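Local coordinates for protein choline dehydrogenase and related flavoproteins (Aspergillus oryzae, PDB 3Q9T) that oxidises formate as a flavoenzyme of the glucose-methanol-choline oxidoreductase family, carrying 8-formyl-FAD at its catalytic site, at residues V420-E432 / I446-M460. Numbering follows the deposited sequence.
Sequences VVDLVRPISDPGE and INLNFFANDLDIIAM
The carboxylate of D456, in the first turn of helix 454-473, takes three hydrogen bonds from the loop that follows strand 415-423. Its OD1 accepts from I427 N at 2.9 Å, through the lone pair on the side of the other oxygen. Its OD2 receives both S428 N (3.0 Å) and S428 OG (2.7 Å), which approach from one face of the carboxylate plane, well above it. With OD1 also held by I427 N, the three bonds should restrain rotation of the group. S428 OG lies anti to its own carbonyl carbon (chi1 -72°), between D456 and the start of the helix. There it also accepts from N453 N in a nearly straight bond of 2.9 Å (172°). N453 is the N-cap, its OD1 taking L455 N, while its ND2 donates to a water that in turn donates to I427 O. The CD1 methyl of I427 lies against the N453 amide and L455 CB, 3.7 Å from the latter. Further along the helix, M460 bends at chi2 and chi3, carrying CE to L423 CB (3.9 Å) and SD to V421 CG1. At the other end of the contact, N449 ND2 donates to D429 O from above the carbonyl plane (3.1 Å), and its CB packs on G431 CA. G431 CA makes a CA-H...O contact with N447 O. E432 and N447 then form an antiparallel hydrogen-bonded pair, with N447 N meeting E432 O almost head-on, while the E432 carboxylate reaches Q302. N447 OD1 accepts from N449 N, closing an Asx turn. The arrangement is a beta hairpin, 431-434 with 445-447, whose exit leads through a type II turn at N449-A452 into an Asn-capped helix bound through D456 to the loop before the hairpin, within the C-terminal GMC oxidoreductase region.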
ATOM      1  N   VAL A 420       0.911  19.468  10.163  1.00 22.80           N
ATOM      2  CA  VAL A 420       0.547  18.978   8.849  1.00 21.50           C
ATOM      3  C   VAL A 420       1.314  19.781   7.786  1.00 20.59           C
ATOM      4  O   VAL A 420       1.055  20.969   7.580  1.00 19.27           O
ATOM      5  CB  VAL A 420      -0.982  19.055   8.624  1.00 22.77           C
ATOM      6  CG1 VAL A 420      -1.347  18.424   7.312  1.00 18.66           C
ATOM      7  CG2 VAL A 420      -1.720  18.353   9.761  1.00 20.84           C
ATOM      8  N   VAL A 421       2.285  19.141   7.146  1.00 14.18           N
ATOM      9  CA  VAL A 421       3.043  19.811   6.092  1.00 23.75           C
ATOM     10  C   VAL A 421       2.371  19.534   4.743  1.00 23.25           C
ATOM     11  O   VAL A 421       2.500  18.456   4.136  1.00 20.45           O
ATOM     12  CB  VAL A 421       4.547  19.440   6.121  1.00 23.47           C
ATOM     13  CG1 VAL A 421       5.332  20.320   5.172  1.00 16.24           C
ATOM     14  CG2 VAL A 421       5.088  19.621   7.518  1.00 13.04           C
ATOM     15  N   ASP A 422       1.594  20.519   4.317  1.00 18.65           N
ATOM     16  CA  ASP A 422       0.737  20.403   3.155  1.00 20.63           C
ATOM     17  C   ASP A 422       1.372  21.140   1.964  1.00 18.95           C
ATOM     18  O   ASP A 422       1.462  22.366   1.976  1.00 17.69           O
ATOM     19  CB  ASP A 422      -0.612  21.016   3.524  1.00 19.10           C
ATOM     20  CG  ASP A 422      -1.600  21.017   2.385  1.00 26.49           C
ATOM     21  OD1 ASP A 422      -1.179  20.890   1.211  1.00 27.96           O
ATOM     22  OD2 ASP A 422      -2.809  21.177   2.670  1.00 28.92           O
ATOM     23  N   LEU A 423       1.819  20.397   0.952  1.00 16.57           N
ATOM     24  CA  LEU A 423       2.398  21.013  -0.262  1.00 15.03           C
ATOM     25  C   LEU A 423       1.221  21.525  -1.086  1.00 25.19           C
ATOM     26  O   LEU A 423       0.418  20.756  -1.646  1.00 15.69           O
ATOM     27  CB  LEU A 423       3.186  19.994  -1.066  1.00 15.30           C
ATOM     28  CG  LEU A 423       4.322  20.346  -2.025  1.00 30.68           C
ATOM     29  CD1 LEU A 423       4.252  19.397  -3.218  1.00 18.56           C
ATOM     30  CD2 LEU A 423       4.328  21.799  -2.484  1.00 18.99           C
ATOM     31  N   VAL A 424       1.109  22.836  -1.144  1.00 18.59           N
ATOM     32  CA  VAL A 424      -0.120  23.466  -1.572  1.00 16.28           C
ATOM     33  C   VAL A 424      -0.046  23.809  -3.075  1.00 21.77           C
ATOM     34  O   VAL A 424      -1.065  23.932  -3.765  1.00 23.21           O
ATOM     35  CB  VAL A 424      -0.334  24.676  -0.624  1.00 23.73           C
ATOM     36  CG1 VAL A 424      -0.429  25.960  -1.370  1.00 26.88           C
ATOM     37  CG2 VAL A 424      -1.485  24.412   0.351  1.00 17.88           C
ATOM     38  N   ARG A 425       1.179  23.892  -3.586  1.00 18.49           N
ATOM     39  CA  ARG A 425       1.439  24.138  -5.004  1.00 20.80           C
ATOM     40  C   ARG A 425       2.341  23.053  -5.601  1.00 19.16           C
ATOM     41  O   ARG A 425       3.478  23.336  -5.975  1.00 21.12           O
ATOM     42  CB  ARG A 425       2.112  25.500  -5.170  1.00 15.55           C
ATOM     43  CG  ARG A 425       1.169  26.674  -4.887  1.00 19.50           C
ATOM     44  CD  ARG A 425       0.574  27.216  -6.164  1.00 14.95           C
ATOM     45  NE  ARG A 425      -0.118  26.182  -6.928  1.00 21.30           N
ATOM     46  CZ  ARG A 425      -1.409  25.879  -6.805  1.00 21.29           C
ATOM     47  NH1 ARG A 425      -2.194  26.508  -5.934  1.00 16.58           N
ATOM     48  NH2 ARG A 425      -1.921  24.925  -7.551  1.00 16.38           N
ATOM     49  N   PRO A 426       1.839  21.806  -5.690  1.00 20.53           N
ATOM     50  CA  PRO A 426       2.675  20.733  -6.234  1.00 22.06           C
ATOM     51  C   PRO A 426       2.747  20.885  -7.746  1.00 19.04           C
ATOM     52  O   PRO A 426       1.941  21.608  -8.300  1.00 18.51           O
ATOM     53  CB  PRO A 426       1.891  19.471  -5.863  1.00 17.73           C
ATOM     54  CG  PRO A 426       0.464  19.929  -5.877  1.00 21.91           C
ATOM     55  CD  PRO A 426       0.480  21.333  -5.361  1.00 15.81           C
ATOM     56  N   ILE A 427       3.695  20.234  -8.398  1.00 21.45           N
ATOM     57  CA  ILE A 427       3.734  20.283  -9.853  1.00 23.48           C
ATOM     58  C   ILE A 427       3.653  18.902 -10.486  1.00 21.47           C
ATOM     59  O   ILE A 427       3.765  18.778 -11.705  1.00 23.80           O
ATOM     60  CB  ILE A 427       5.013  20.944 -10.349  1.00 23.81           C
ATOM     61  CG1 ILE A 427       6.222  20.190  -9.783  1.00 19.70           C
ATOM     62  CG2 ILE A 427       4.996  22.433  -9.995  1.00 15.81           C
ATOM     63  CD1 ILE A 427       7.534  20.481 -10.496  1.00 25.28           C
ATOM     64  N   SER A 428       3.481  17.863  -9.671  1.00 16.78           N
ATOM     65  CA  SER A 428       3.238  16.531 -10.220  1.00 19.92           C
ATOM     66  C   SER A 428       1.994  16.540 -11.111  1.00 20.50           C
ATOM     67  O   SER A 428       1.030  17.257 -10.829  1.00 20.86           O
ATOM     68  CB  SER A 428       3.070  15.499  -9.102  1.00 15.11           C
ATOM     69  OG  SER A 428       4.307  15.247  -8.471  1.00 17.58           O
ATOM     70  N   ASP A 429       2.029  15.768 -12.198  1.00 16.54           N
ATOM     71  CA  ASP A 429       0.851  15.575 -13.038  1.00 18.76           C
ATOM     72  C   ASP A 429      -0.305  15.057 -12.187  1.00 19.88           C
ATOM     73  O   ASP A 429      -0.078  14.457 -11.146  1.00 13.74           O
ATOM     74  CB  ASP A 429       1.141  14.564 -14.153  1.00 21.12           C
ATOM     75  CG  ASP A 429       1.981  15.156 -15.283  1.00 23.88           C
ATOM     76  OD1 ASP A 429       2.058  16.395 -15.393  1.00 23.27           O
ATOM     77  OD2 ASP A 429       2.567  14.378 -16.057  1.00 33.50           O
ATOM     78  N   PRO A 430      -1.542  15.285 -12.640  1.00 19.09           N
ATOM     79  CA  PRO A 430      -2.751  14.804 -11.969  1.00 17.59           C
ATOM     80  C   PRO A 430      -2.877  13.290 -12.027  1.00 20.04           C
ATOM     81  O   PRO A 430      -2.278  12.651 -12.886  1.00 19.99           O
ATOM     82  CB  PRO A 430      -3.883  15.432 -12.786  1.00 20.00           C
ATOM     83  CG  PRO A 430      -3.280  15.762 -14.102  1.00 21.37           C
ATOM     84  CD  PRO A 430      -1.849  16.099 -13.829  1.00 20.78           C
ATOM     85  N   GLY A 431      -3.652  12.730 -11.108  1.00 18.22           N
ATOM     86  CA  GLY A 431      -4.004  11.328 -11.173  1.00 16.82           C
ATOM     87  C   GLY A 431      -5.281  11.174 -11.982  1.00 20.69           C
ATOM     88  O   GLY A 431      -5.605  11.994 -12.840  1.00 15.02           O
ATOM     89  N   GLU A 432      -6.024  10.119 -11.695  1.00 18.69           N
ATOM     90  CA  GLU A 432      -7.272   9.879 -12.402  1.00 18.78           C
ATOM     91  C   GLU A 432      -8.270   9.099 -11.554  1.00 17.29           C
ATOM     92  O   GLU A 432      -7.907   8.377 -10.608  1.00 15.53           O
ATOM     93  CB  GLU A 432      -7.004   9.137 -13.724  1.00 19.58           C
ATOM     94  CG  GLU A 432      -6.161   7.855 -13.566  1.00 21.45           C
ATOM     95  CD  GLU A 432      -6.033   7.082 -14.869  1.00 41.49           C
ATOM     96  OE1 GLU A 432      -5.315   6.054 -14.876  1.00 45.46           O
ATOM     97  OE2 GLU A 432      -6.657   7.486 -15.885  1.00 39.01           O
ATOM     98  N   ILE A 446      -9.201   4.968  -7.795  1.00 17.82           N
ATOM     99  CA  ILE A 446      -8.694   6.299  -7.502  1.00 18.56           C
ATOM    100  C   ILE A 446      -7.181   6.277  -7.346  1.00 17.69           C
ATOM    101  O   ILE A 446      -6.645   5.627  -6.448  1.00 19.68           O
ATOM    102  CB  ILE A 446      -9.340   6.883  -6.196  1.00 19.60           C
ATOM    103  CG1 ILE A 446     -10.874   6.751  -6.234  1.00 15.61           C
ATOM    104  CG2 ILE A 446      -8.899   8.331  -5.972  1.00 12.44           C
ATOM    105  CD1 ILE A 446     -11.597   7.284  -4.994  1.00 18.44           C
ATOM    106  N   ASN A 447      -6.505   6.988  -8.239  1.00 17.31           N
ATOM    107  CA  ASN A 447      -5.072   7.207  -8.144  1.00 19.75           C
ATOM    108  C   ASN A 447      -4.755   8.705  -8.030  1.00 20.41           C
ATOM    109  O   ASN A 447      -5.096   9.476  -8.932  1.00 20.90           O
ATOM    110  CB  ASN A 447      -4.370   6.616  -9.358  1.00 17.67           C
ATOM    111  CG  ASN A 447      -2.897   6.929  -9.372  1.00 17.33           C
ATOM    112  OD1 ASN A 447      -2.305   7.190  -8.334  1.00 15.30           O
ATOM    113  ND2 ASN A 447      -2.300   6.940 -10.558  1.00 19.84           N
ATOM    114  N   LEU A 448      -4.140   9.114  -6.915  1.00 16.30           N
ATOM    115  CA  LEU A 448      -3.844  10.532  -6.662  1.00 18.49           C
ATOM    116  C   LEU A 448      -2.518  10.969  -7.269  1.00 17.68           C
ATOM    117  O   LEU A 448      -2.251  12.155  -7.409  1.00  9.75           O
ATOM    118  CB  LEU A 448      -3.813  10.822  -5.152  1.00 14.31           C
ATOM    119  CG  LEU A 448      -5.144  10.732  -4.410  1.00 16.33           C
ATOM    120  CD1 LEU A 448      -4.953  10.843  -2.910  1.00 12.42           C
ATOM    121  CD2 LEU A 448      -6.069  11.821  -4.927  1.00 16.25           C
ATOM    122  N   ASN A 449      -1.667   9.996  -7.567  1.00 16.39           N
ATOM    123  CA  ASN A 449      -0.422  10.254  -8.263  1.00 17.27           C
ATOM    124  C   ASN A 449       0.453  11.293  -7.562  1.00 19.57           C
ATOM    125  O   ASN A 449       1.095  12.119  -8.211  1.00 17.66           O
ATOM    126  CB  ASN A 449      -0.702  10.655  -9.712  1.00 11.86           C
ATOM    127  CG  ASN A 449       0.521  10.509 -10.605  1.00 21.91           C
ATOM    128  OD1 ASN A 449       1.309   9.578 -10.443  1.00 20.74           O
ATOM    129  ND2 ASN A 449       0.686  11.436 -11.552  1.00 18.42           N
ATOM    130  N   PHE A 450       0.475  11.238  -6.237  1.00 13.97           N
ATOM    131  CA  PHE A 450       1.300  12.134  -5.444  1.00 15.23           C
ATOM    132  C   PHE A 450       2.775  11.912  -5.772  1.00 16.16           C
ATOM    133  O   PHE A 450       3.245  10.759  -5.880  1.00 16.65           O
ATOM    134  CB  PHE A 450       1.088  11.873  -3.944  1.00 15.95           C
ATOM    135  CG  PHE A 450      -0.178  12.450  -3.370  1.00 17.65           C
ATOM    136  CD1 PHE A 450      -0.725  13.635  -3.868  1.00 15.09           C
ATOM    137  CD2 PHE A 450      -0.791  11.838  -2.283  1.00 17.87           C
ATOM    138  CE1 PHE A 450      -1.865  14.177  -3.313  1.00 14.71           C
ATOM    139  CE2 PHE A 450      -1.958  12.372  -1.727  1.00 15.75           C
ATOM    140  CZ  PHE A 450      -2.484  13.547  -2.233  1.00 15.43           C
ATOM    141  N   PHE A 451       3.508  13.009  -5.921  1.00 13.94           N
ATOM    142  CA  PHE A 451       4.959  12.949  -6.058  1.00 13.87           C
ATOM    143  C   PHE A 451       5.437  12.264  -7.364  1.00 18.00           C
ATOM    144  O   PHE A 451       6.541  11.726  -7.433  1.00 16.52           O
ATOM    145  CB  PHE A 451       5.568  12.290  -4.817  1.00 10.11           C
ATOM    146  CG  PHE A 451       5.311  13.058  -3.545  1.00 18.37           C
ATOM    147  CD1 PHE A 451       5.875  14.320  -3.352  1.00 13.02           C
ATOM    148  CD2 PHE A 451       4.500  12.535  -2.544  1.00 17.56           C
ATOM    149  CE1 PHE A 451       5.641  15.034  -2.205  1.00 14.70           C
ATOM    150  CE2 PHE A 451       4.257  13.256  -1.373  1.00 16.54           C
ATOM    151  CZ  PHE A 451       4.827  14.504  -1.200  1.00 16.90           C
ATOM    152  N   ALA A 452       4.597  12.268  -8.390  1.00 14.71           N
ATOM    153  CA  ALA A 452       5.028  11.763  -9.695  1.00 19.46           C
ATOM    154  C   ALA A 452       6.304  12.494 -10.124  1.00 20.04           C
ATOM    155  O   ALA A 452       7.201  11.899 -10.706  1.00 17.31           O
ATOM    156  CB  ALA A 452       3.930  11.933 -10.733  1.00 15.16           C
ATOM    157  N   ASN A 453       6.381  13.789  -9.820  1.00 18.14           N
ATOM    158  CA  ASN A 453       7.569  14.586 -10.131  1.00 17.58           C
ATOM    159  C   ASN A 453       8.499  14.665  -8.909  1.00 16.38           C
ATOM    160  O   ASN A 453       8.055  15.003  -7.810  1.00 17.85           O
ATOM    161  CB  ASN A 453       7.148  15.992 -10.596  1.00 16.90           C
ATOM    162  CG  ASN A 453       8.310  16.814 -11.146  1.00 22.30           C
ATOM    163  OD1 ASN A 453       9.421  16.782 -10.610  1.00 19.53           O
ATOM    164  ND2 ASN A 453       8.050  17.568 -12.216  1.00 20.41           N
ATOM    165  N   ASP A 454       9.780  14.352  -9.092  1.00 17.62           N
ATOM    166  CA  ASP A 454      10.768  14.423  -7.999  1.00 15.98           C
ATOM    167  C   ASP A 454      10.880  15.790  -7.310  1.00 18.77           C
ATOM    168  O   ASP A 454      11.133  15.866  -6.099  1.00 19.92           O
ATOM    169  CB  ASP A 454      12.144  14.009  -8.508  1.00 19.29           C
ATOM    170  CG  ASP A 454      12.296  12.500  -8.654  1.00 23.28           C
ATOM    171  OD1 ASP A 454      11.310  11.752  -8.446  1.00 24.50           O
ATOM    172  OD2 ASP A 454      13.416  12.066  -8.988  1.00 27.35           O
ATOM    173  N   LEU A 455      10.719  16.872  -8.068  1.00 18.34           N
ATOM    174  CA  LEU A 455      10.759  18.217  -7.469  1.00 21.79           C
ATOM    175  C   LEU A 455       9.799  18.344  -6.289  1.00 13.00           C
ATOM    176  O   LEU A 455      10.118  19.004  -5.312  1.00 18.37           O
ATOM    177  CB  LEU A 455      10.419  19.299  -8.491  1.00 15.86           C
ATOM    178  CG  LEU A 455      11.466  20.228  -9.100  1.00 36.28           C
ATOM    179  CD1 LEU A 455      11.003  21.696  -8.958  1.00 19.62           C
ATOM    180  CD2 LEU A 455      12.881  20.022  -8.543  1.00 19.64           C
ATOM    181  N   ASP A 456       8.628  17.709  -6.386  1.00 14.58           N
ATOM    182  CA  ASP A 456       7.638  17.721  -5.300  1.00 13.23           C
ATOM    183  C   ASP A 456       8.200  17.075  -4.047  1.00 15.07           C
ATOM    184  O   ASP A 456       7.906  17.502  -2.933  1.00 16.30           O
ATOM    185  CB  ASP A 456       6.341  16.997  -5.704  1.00 17.54           C
ATOM    186  CG  ASP A 456       5.343  17.903  -6.423  1.00 18.34           C
ATOM    187  OD1 ASP A 456       5.635  19.105  -6.606  1.00 19.70           O
ATOM    188  OD2 ASP A 456       4.249  17.410  -6.805  1.00 19.55           O
ATOM    189  N   ILE A 457       8.979  16.008  -4.222  1.00 14.41           N
ATOM    190  CA  ILE A 457       9.601  15.342  -3.083  1.00 18.01           C
ATOM    191  C   ILE A 457      10.599  16.304  -2.433  1.00 16.90           C
ATOM    192  O   ILE A 457      10.660  16.436  -1.214  1.00 15.30           O
ATOM    193  CB  ILE A 457      10.341  14.033  -3.506  1.00 20.41           C
ATOM    194  CG1 ILE A 457       9.350  13.014  -4.093  1.00 16.17           C
ATOM    195  CG2 ILE A 457      11.112  13.440  -2.334  1.00 14.55           C
ATOM    196  CD1 ILE A 457      10.002  11.696  -4.545  1.00 18.22           C
ATOM    197  N   ILE A 458      11.363  16.995  -3.265  1.00 14.85           N
ATOM    198  CA  ILE A 458      12.372  17.934  -2.767  1.00 20.55           C
ATOM    199  C   ILE A 458      11.719  19.077  -1.993  1.00 20.76           C
ATOM    200  O   ILE A 458      12.202  19.465  -0.937  1.00 21.47           O
ATOM    201  CB  ILE A 458      13.249  18.475  -3.920  1.00 16.45           C
ATOM    202  CG1 ILE A 458      14.162  17.360  -4.409  1.00 19.01           C
ATOM    203  CG2 ILE A 458      14.043  19.700  -3.486  1.00 16.58           C
ATOM    204  CD1 ILE A 458      14.569  17.485  -5.841  1.00 18.60           C
ATOM    205  N   ALA A 459      10.608  19.597  -2.506  1.00 17.24           N
ATOM    206  CA  ALA A 459       9.891  20.655  -1.806  1.00 16.93           C
ATOM    207  C   ALA A 459       9.310  20.141  -0.485  1.00 21.93           C
ATOM    208  O   ALA A 459       9.424  20.804   0.554  1.00 19.80           O
ATOM    209  CB  ALA A 459       8.782  21.238  -2.693  1.00 19.34           C
ATOM    210  N   MET A 460       8.699  18.959  -0.519  1.00 20.82           N
ATOM    211  CA  MET A 460       8.093  18.407   0.692  1.00 19.71           C
ATOM    212  C   MET A 460       9.147  18.183   1.754  1.00 19.98           C
ATOM    213  O   MET A 460       8.946  18.531   2.916  1.00 19.15           O
ATOM    214  CB  MET A 460       7.321  17.110   0.428  1.00 17.62           C
ATOM    215  CG  MET A 460       6.729  16.520   1.707  1.00 15.35           C
ATOM    216  SD  MET A 460       5.515  17.638   2.441  1.00 15.35           S
ATOM    217  CE  MET A 460       4.017  17.151   1.526  1.00 10.91           C
TER
HETATM  218  O   HOH W   1       5.323  17.342 -13.440  1.00 22.51           O
HETATM  219  O   HOH W   2      -0.346  14.690  -8.425  1.00 13.97           O